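Local coordinates for bartonella effector protein (Bep) substrate of VirB T4SS (Bartonella sp. 1-1C, PDB 4PY3) that belongs to the Fic AMP-transferase family and may transfer AMP from ATP to threonine or tyrosine of target proteins, although its N-terminal Fic domain departs from the canonical motif, at residues V147-N150 with S151-P154. Residues are numbered along the deposited sequence; the frame is centred on the assembly and turned at random.
Sequences VFLN and SIAP
Val147 O accepts the N-H of Ser151 (O to N 3.1 Å) and Leu149 O that of Ala153 as helix 135-152 makes its last turn, before Ala153 takes a left-handed, positive-phi conformation. The i to i+4 bond between them is stretched and weak: Ile152 N lies 3.4 Å from Phe148 O and also makes a weak bond to Leu149 O. Ser151 N adds a further weak bond to Phe148 O, and the serine hydroxyl supplies the short one this carbonyl otherwise lacks. With chi1 at 72°, it swings back along the helix and donates to Phe148 O, OG to O 2.6 Å, tilted 17° from the carbonyl plane; a short hydroxyl suits a carbonyl one turn earlier.

Phe148 and Ile152 lie one turn apart on the same flank. Phe148 holds CG anti to its backbone N (chi1 178°), which turns one ring face to meet Ile152 CD1, 4.2 Å from the centroid and displaced toward the rim, a CH-pi contact. Isoleucine suits the place through its long CG1-CD1 arm: with CG1 beside the backbone N and the chain extended, it carries the methyl between the Phe148 ring and Leu149 CD1, 4.2 Å from Ile152 CD1. The Asn150 amide is directed to helix 159-173, where Gln163 NE2 donates to OD1 and satisfies this buried oxygen.

Pro154, lacking an N-H, fits just beyond the helix end. Ala153-Pro154 probably begins the Fic motif, alanine standing where canonical members carry the catalytic histidine. Arg81 binds Ile152 O and Ala153 O, holding carbonyls at the helix end. Phe148, Leu149 and Ile152 pack on helix 113-126, Leu149 also meets helix 159-173, and Asn150 touches Cys192 and Met196 of helix 185-197.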
loop_
_atom_site.group_PDB
_atom_site.type_symbol
_atom_site.label_atom_id
_atom_site.label_comp_id
_atom_site.label_asym_id
_atom_site.label_seq_id
_atom_site.Cartn_x
_atom_site.Cartn_y
_atom_site.Cartn_z
ATOM N N VAL A 147 1.676 -7.770 -6.452
ATOM C CA VAL A 147 2.196 -8.819 -5.569
ATOM C C VAL A 147 3.558 -8.418 -4.996
ATOM O O VAL A 147 3.814 -8.572 -3.803
ATOM C CB VAL A 147 2.314 -10.173 -6.311
ATOM C CG1 VAL A 147 3.218 -11.147 -5.558
ATOM C CG2 VAL A 147 0.933 -10.777 -6.507
ATOM N N PHE A 148 4.424 -7.901 -5.864
ATOM C CA PHE A 148 5.751 -7.479 -5.454
ATOM C C PHE A 148 5.679 -6.376 -4.379
ATOM O O PHE A 148 6.245 -6.513 -3.299
ATOM C CB PHE A 148 6.557 -7.010 -6.672
ATOM C CG PHE A 148 7.939 -6.507 -6.334
ATOM C CD1 PHE A 148 8.751 -7.193 -5.442
ATOM C CD2 PHE A 148 8.432 -5.351 -6.918
ATOM C CE1 PHE A 148 10.018 -6.729 -5.126
ATOM C CE2 PHE A 148 9.698 -4.883 -6.604
ATOM C CZ PHE A 148 10.492 -5.570 -5.707
ATOM N N LEU A 149 4.946 -5.308 -4.674
ATOM C CA LEU A 149 4.819 -4.189 -3.755
ATOM C C LEU A 149 4.191 -4.618 -2.437
ATOM O O LEU A 149 4.621 -4.190 -1.360
ATOM C CB LEU A 149 3.984 -3.069 -4.371
ATOM C CG LEU A 149 3.796 -1.844 -3.469
ATOM C CD1 LEU A 149 5.135 -1.248 -3.056
ATOM C CD2 LEU A 149 2.954 -0.780 -4.154
ATOM N N ASN A 150 3.174 -5.465 -2.526
ATOM C CA ASN A 150 2.514 -5.969 -1.339
ATOM C C ASN A 150 3.485 -6.663 -0.384
ATOM O O ASN A 150 3.394 -6.493 0.836
ATOM C CB ASN A 150 1.395 -6.934 -1.692
ATOM C CG ASN A 150 0.641 -7.389 -0.459
ATOM O OD1 ASN A 150 -0.087 -6.613 0.158
ATOM N ND2 ASN A 150 0.848 -8.633 -0.063
ATOM N N SER A 151 4.436 -7.408 -0.944
ATOM C CA SER A 151 5.419 -8.132 -0.129
ATOM C C SER A 151 6.459 -7.209 0.530
ATOM O O SER A 151 7.107 -7.587 1.517
ATOM C CB SER A 151 6.143 -9.172 -0.978
ATOM O OG SER A 151 7.024 -8.531 -1.877
ATOM N N ILE A 152 6.601 -5.999 0.001
ATOM C CA ILE A 152 7.492 -4.998 0.586
ATOM C C ILE A 152 6.890 -4.388 1.863
ATOM O O ILE A 152 7.578 -4.228 2.868
ATOM C CB ILE A 152 7.799 -3.866 -0.404
ATOM C CG1 ILE A 152 8.433 -4.451 -1.679
ATOM C CG2 ILE A 152 8.723 -2.829 0.237
ATOM C CD1 ILE A 152 8.714 -3.441 -2.771
ATOM N N ALA A 153 5.614 -4.017 1.781
ATOM C CA ALA A 153 4.894 -3.393 2.883
ATOM C C ALA A 153 5.745 -2.298 3.515
ATOM O O ALA A 153 6.069 -2.355 4.712
ATOM C CB ALA A 153 4.504 -4.435 3.908
ATOM N N PRO A 154 6.094 -1.276 2.715
ATOM C CA PRO A 154 7.048 -0.264 3.141
ATOM C C PRO A 154 6.636 0.596 4.350
ATOM O O PRO A 154 7.523 1.181 5.002
ATOM C CB PRO A 154 7.186 0.603 1.902
ATOM C CG PRO A 154 5.841 0.540 1.278
ATOM C CD PRO A 154 5.392 -0.873 1.489
#